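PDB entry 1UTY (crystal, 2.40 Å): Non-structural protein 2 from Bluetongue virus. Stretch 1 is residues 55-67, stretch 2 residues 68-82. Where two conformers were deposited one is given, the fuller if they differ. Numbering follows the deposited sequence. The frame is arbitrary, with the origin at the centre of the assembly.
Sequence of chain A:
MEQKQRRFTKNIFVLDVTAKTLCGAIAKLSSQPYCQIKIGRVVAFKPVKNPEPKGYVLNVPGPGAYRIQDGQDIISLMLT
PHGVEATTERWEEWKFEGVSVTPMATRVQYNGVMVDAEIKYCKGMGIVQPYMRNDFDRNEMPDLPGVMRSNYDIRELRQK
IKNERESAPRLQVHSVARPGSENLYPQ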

# COMPACT_ATOMS: atom_id res chain seq x y z
N GLY A 55 -13.01 -10.09 9.32
CA GLY A 55 -12.53 -10.50 8.01
C GLY A 55 -12.27 -9.37 7.02
O GLY A 55 -12.76 -8.23 7.19
N TYR A 56 -11.51 -9.70 5.99
CA TYR A 56 -11.18 -8.77 4.91
C TYR A 56 -11.99 -9.15 3.68
O TYR A 56 -11.98 -10.31 3.27
CB TYR A 56 -9.68 -8.85 4.55
CG TYR A 56 -8.76 -8.47 5.69
CD1 TYR A 56 -8.51 -9.35 6.74
CD2 TYR A 56 -8.16 -7.22 5.72
CE1 TYR A 56 -7.69 -8.98 7.81
CE2 TYR A 56 -7.33 -6.85 6.77
CZ TYR A 56 -7.10 -7.73 7.80
OH TYR A 56 -6.27 -7.35 8.82
N VAL A 57 -12.69 -8.18 3.11
CA VAL A 57 -13.28 -8.39 1.80
C VAL A 57 -12.31 -7.81 0.79
O VAL A 57 -12.02 -6.61 0.80
CB VAL A 57 -14.68 -7.74 1.66
CG1 VAL A 57 -15.16 -7.79 0.22
CG2 VAL A 57 -15.68 -8.42 2.58
N LEU A 58 -11.77 -8.68 -0.04
CA LEU A 58 -10.89 -8.28 -1.10
C LEU A 58 -11.67 -8.33 -2.41
O LEU A 58 -11.84 -9.39 -3.02
CB LEU A 58 -9.67 -9.19 -1.13
CG LEU A 58 -8.59 -8.88 -2.17
CD1 LEU A 58 -8.18 -7.38 -2.11
CD2 LEU A 58 -7.39 -9.82 -2.00
N ASN A 59 -12.19 -7.17 -2.79
CA ASN A 59 -12.89 -6.97 -4.05
C ASN A 59 -11.82 -6.75 -5.11
O ASN A 59 -11.08 -5.75 -5.06
CB ASN A 59 -13.81 -5.76 -3.88
CG ASN A 59 -14.65 -5.44 -5.14
OD1 ASN A 59 -14.44 -5.98 -6.21
ND2 ASN A 59 -15.58 -4.51 -4.98
N VAL A 60 -11.68 -7.69 -6.04
CA VAL A 60 -10.75 -7.51 -7.16
C VAL A 60 -11.45 -7.63 -8.51
O VAL A 60 -12.49 -8.26 -8.59
CB VAL A 60 -9.49 -8.45 -7.10
CG1 VAL A 60 -8.78 -8.33 -5.76
CG2 VAL A 60 -9.84 -9.89 -7.39
N PRO A 61 -10.89 -7.02 -9.56
CA PRO A 61 -11.45 -7.12 -10.92
C PRO A 61 -10.86 -8.25 -11.79
O PRO A 61 -11.37 -8.47 -12.90
CB PRO A 61 -11.09 -5.76 -11.52
CG PRO A 61 -9.70 -5.49 -10.91
CD PRO A 61 -9.70 -6.13 -9.53
N GLY A 62 -9.83 -8.94 -11.30
CA GLY A 62 -9.14 -9.98 -12.04
C GLY A 62 -7.81 -10.36 -11.39
O GLY A 62 -7.52 -9.95 -10.25
N PRO A 63 -6.98 -11.09 -12.12
CA PRO A 63 -5.71 -11.58 -11.56
C PRO A 63 -4.75 -10.44 -11.24
O PRO A 63 -4.87 -9.35 -11.82
CB PRO A 63 -5.14 -12.50 -12.66
CG PRO A 63 -5.91 -12.22 -13.90
CD PRO A 63 -7.16 -11.47 -13.53
N GLY A 64 -3.81 -10.68 -10.33
CA GLY A 64 -2.94 -9.63 -9.85
C GLY A 64 -2.26 -9.96 -8.53
O GLY A 64 -2.63 -10.92 -7.83
N ALA A 65 -1.23 -9.18 -8.23
CA ALA A 65 -0.58 -9.18 -6.94
C ALA A 65 -1.26 -8.14 -6.05
O ALA A 65 -1.31 -6.97 -6.41
CB ALA A 65 0.88 -8.85 -7.10
N TYR A 66 -1.79 -8.58 -4.91
CA TYR A 66 -2.52 -7.69 -4.00
C TYR A 66 -1.94 -7.78 -2.58
O TYR A 66 -1.80 -8.86 -2.02
CB TYR A 66 -4.00 -8.05 -3.97
CG TYR A 66 -4.68 -8.03 -5.32
CD1 TYR A 66 -5.16 -6.85 -5.86
CD2 TYR A 66 -4.85 -9.21 -6.07
CE1 TYR A 66 -5.78 -6.82 -7.08
CE2 TYR A 66 -5.49 -9.19 -7.29
CZ TYR A 66 -5.95 -7.99 -7.79
OH TYR A 66 -6.58 -7.90 -9.00
N ARG A 67 -1.60 -6.62 -2.03
CA ARG A 67 -1.08 -6.55 -0.67
C ARG A 67 -2.04 -5.75 0.20
O ARG A 67 -2.17 -4.54 0.02
CB ARG A 67 0.30 -5.90 -0.67
CG ARG A 67 0.95 -5.74 0.70
CD ARG A 67 2.45 -5.51 0.62
NE ARG A 67 3.20 -6.78 0.73
CZ ARG A 67 4.48 -6.95 0.38
NH1 ARG A 67 5.20 -5.93 -0.14
NH2 ARG A 67 5.05 -8.14 0.55
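Stretch 2 68-82: IQDGQDIISLMLTPH

Stretch 2 extends the last strand of stretch 1, turns, and returns along it as the second arm of an antiparallel β-hairpin, and the hairpin carries on one side an apolar cluster closed by the strand at the start of stretch 1. The chain runs without a break from strand 64-67 into residues 68-70, the two segments pointing only 5° apart, so they form one continuous strand. A type II' turn from Asp70 to Asp73 then reverses it; Gly71 adopts phi/psi of 68/-116°, a positive phi that favours glycine. Strand 73-79 returns at 170° to strand 64-67, with the axes 4.7 Å apart at closest approach.

The register follows from the backbone hydrogen bonds. Near the turn, Ile68 N donates to Ile75 O at 2.8 Å and Ile75 N to Ile68 O at 3.1 Å. Further along, Tyr66 N reaches Leu77 O at 2.8 Å and Leu77 N reaches Tyr66 O at 2.7 Å; Gly64 N to Leu79 O (2.9 Å) and Leu79 N to Gly64 O (3.0 Å) continue the ladder. The N-H...O angles of the last four bonds, 153-176°, are favourable. Between these pairs lie the non-hydrogen-bonded pairs Ala65-Met78 and Arg67-Ser76, with CA-CA distances of 4.8 and 4.4 Å, where CA-H...O contacts join Ala65 CA to Leu77 O (3.5 Å) and Arg67 CA to Ile75 O (3.3 Å).

Alternation sorts the side chains. Ala65, Arg67, Ser76 and Met78 share one face: Ala65 CB lies 3.6 Å from Met78 SD, and Ser76 OG accepts from both Arg67 NE (2.9 Å) and Arg67 NH2 (3.0 Å), while Arg67 CG packs 3.6 Å from Ile74 CG2. Tyr66, Leu77 and Leu79 occupy the other face, with Tyr66 CD2 3.8 Å from Leu79 CD1.

Strand 56-59 supplies a second layer of contact. Its axis passes 11.7 Å from that of strand 73-79 at a crossing angle of -38°, and 10.2 Å from that of strand 68-70 at 145°; these separations are too wide for backbone pairing, and side chains bridge the gap. Leu58 CD2 lies 4.0 Å from Leu77 CD1 and 4.2 Å from both Ile68 CD1 and Leu79 CD1. Tyr56, chi1 m, brings CD2 to 3.6 Å from Ile68 CG2, while Ile75 CD1 sits over one ring face, 3.9 Å from the centroid and 17° off the normal. The ring's hydroxyl is not left unpaired: Tyr56 OH donates to Asp70 OD2 at 2.7 Å, placing a polar contact beside the apolar layer, at the first residue of the turn.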

# COMPACT_ATOMS: atom_id res chain seq x y z
N ILE A 68 -2.72 -6.42 1.12
CA ILE A 68 -3.60 -5.71 2.03
C ILE A 68 -2.78 -5.07 3.14
O ILE A 68 -2.04 -5.76 3.81
CB ILE A 68 -4.68 -6.63 2.60
CG1 ILE A 68 -5.62 -7.11 1.49
CG2 ILE A 68 -5.46 -5.90 3.71
CD1 ILE A 68 -6.35 -8.41 1.81
N GLN A 69 -2.92 -3.76 3.31
CA GLN A 69 -2.15 -3.06 4.34
C GLN A 69 -2.97 -2.49 5.49
O GLN A 69 -3.63 -1.44 5.39
CB GLN A 69 -1.21 -2.03 3.74
CG GLN A 69 0.23 -2.48 3.85
CD GLN A 69 0.92 -2.52 2.51
OE1 GLN A 69 0.26 -2.46 1.48
NE2 GLN A 69 2.25 -2.59 2.53
N ASP A 70 -2.89 -3.21 6.60
CA ASP A 70 -3.69 -2.94 7.76
C ASP A 70 -2.77 -2.68 8.94
O ASP A 70 -2.72 -3.46 9.90
CB ASP A 70 -4.62 -4.14 8.00
CG ASP A 70 -5.65 -3.86 9.06
OD1 ASP A 70 -5.74 -2.68 9.50
OD2 ASP A 70 -6.39 -4.77 9.52
N GLY A 71 -2.04 -1.57 8.87
CA GLY A 71 -1.09 -1.22 9.91
C GLY A 71 0.07 -2.19 9.93
O GLY A 71 0.83 -2.27 8.96
N GLN A 72 0.19 -2.92 11.03
CA GLN A 72 1.25 -3.92 11.19
C GLN A 72 0.90 -5.22 10.47
O GLN A 72 1.80 -5.98 10.10
CB GLN A 72 1.52 -4.17 12.69
N ASP A 73 -0.39 -5.48 10.28
CA ASP A 73 -0.88 -6.67 9.58
C ASP A 73 -0.84 -6.45 8.08
O ASP A 73 -1.57 -5.61 7.54
CB ASP A 73 -2.30 -7.01 10.02
CG ASP A 73 -2.38 -7.48 11.45
OD1 ASP A 73 -1.36 -7.90 12.03
OD2 ASP A 73 -3.45 -7.46 12.10
N ILE A 74 0.01 -7.21 7.40
CA ILE A 74 0.18 -7.14 5.95
C ILE A 74 -0.06 -8.52 5.35
O ILE A 74 0.64 -9.48 5.70
CB ILE A 74 1.59 -6.60 5.60
CG1 ILE A 74 1.85 -5.25 6.29
CG2 ILE A 74 1.73 -6.40 4.13
CD1 ILE A 74 3.30 -4.95 6.57
N ILE A 75 -1.05 -8.61 4.46
CA ILE A 75 -1.37 -9.87 3.78
C ILE A 75 -1.06 -9.77 2.28
O ILE A 75 -1.65 -8.95 1.59
CB ILE A 75 -2.86 -10.25 4.01
CG1 ILE A 75 -3.22 -10.13 5.49
CG2 ILE A 75 -3.12 -11.68 3.54
CD1 ILE A 75 -4.36 -9.18 5.78
N SER A 76 -0.14 -10.60 1.80
CA SER A 76 0.27 -10.55 0.40
C SER A 76 -0.32 -11.72 -0.37
O SER A 76 -0.16 -12.87 0.03
CB SER A 76 1.80 -10.60 0.26
OG SER A 76 2.41 -9.57 1.00
N LEU A 77 -0.99 -11.42 -1.47
CA LEU A 77 -1.70 -12.46 -2.21
C LEU A 77 -1.40 -12.40 -3.70
O LEU A 77 -1.45 -11.33 -4.33
CB LEU A 77 -3.21 -12.34 -1.99
CG LEU A 77 -3.74 -12.35 -0.57
CD1 LEU A 77 -4.06 -10.89 -0.13
CD2 LEU A 77 -4.98 -13.24 -0.49
N MET A 78 -1.09 -13.57 -4.25
CA MET A 78 -1.04 -13.75 -5.69
C MET A 78 -2.31 -14.45 -6.15
O MET A 78 -2.53 -15.62 -5.83
CB MET A 78 0.18 -14.58 -6.09
CG MET A 78 1.51 -13.92 -5.81
SD MET A 78 1.68 -12.31 -6.62
CE MET A 78 3.35 -11.99 -6.23
N LEU A 79 -3.16 -13.73 -6.87
CA LEU A 79 -4.38 -14.34 -7.41
C LEU A 79 -4.23 -14.48 -8.90
O LEU A 79 -4.19 -13.48 -9.62
CB LEU A 79 -5.62 -13.50 -7.07
CG LEU A 79 -5.78 -13.09 -5.60
CD1 LEU A 79 -7.02 -12.23 -5.42
CD2 LEU A 79 -5.78 -14.33 -4.64
N THR A 80 -4.11 -15.72 -9.37
CA THR A 80 -4.00 -15.94 -10.80
C THR A 80 -5.25 -16.63 -11.30
O THR A 80 -6.12 -16.97 -10.49
CB THR A 80 -2.72 -16.76 -11.18
OG1 THR A 80 -2.88 -18.12 -10.78
CG2 THR A 80 -1.50 -16.26 -10.40
N PRO A 81 -5.36 -16.82 -12.63
CA PRO A 81 -6.44 -17.63 -13.20
C PRO A 81 -6.30 -19.08 -12.78
O PRO A 81 -7.28 -19.81 -12.78
CB PRO A 81 -6.23 -17.50 -14.72
CG PRO A 81 -5.28 -16.37 -14.92
CD PRO A 81 -4.46 -16.28 -13.67
N HIS A 82 -5.09 -19.50 -12.42
CA HIS A 82 -4.86 -20.92 -12.14
C HIS A 82 -4.36 -21.23 -10.72
O HIS A 82 -3.96 -22.34 -10.45
CB HIS A 82 -3.87 -21.50 -13.16
CG HIS A 82 -4.32 -21.37 -14.58
ND1 HIS A 82 -5.50 -21.94 -15.04
CD2 HIS A 82 -3.78 -20.73 -15.64
CE1 HIS A 82 -5.64 -21.66 -16.32
NE2 HIS A 82 -4.61 -20.92 -16.71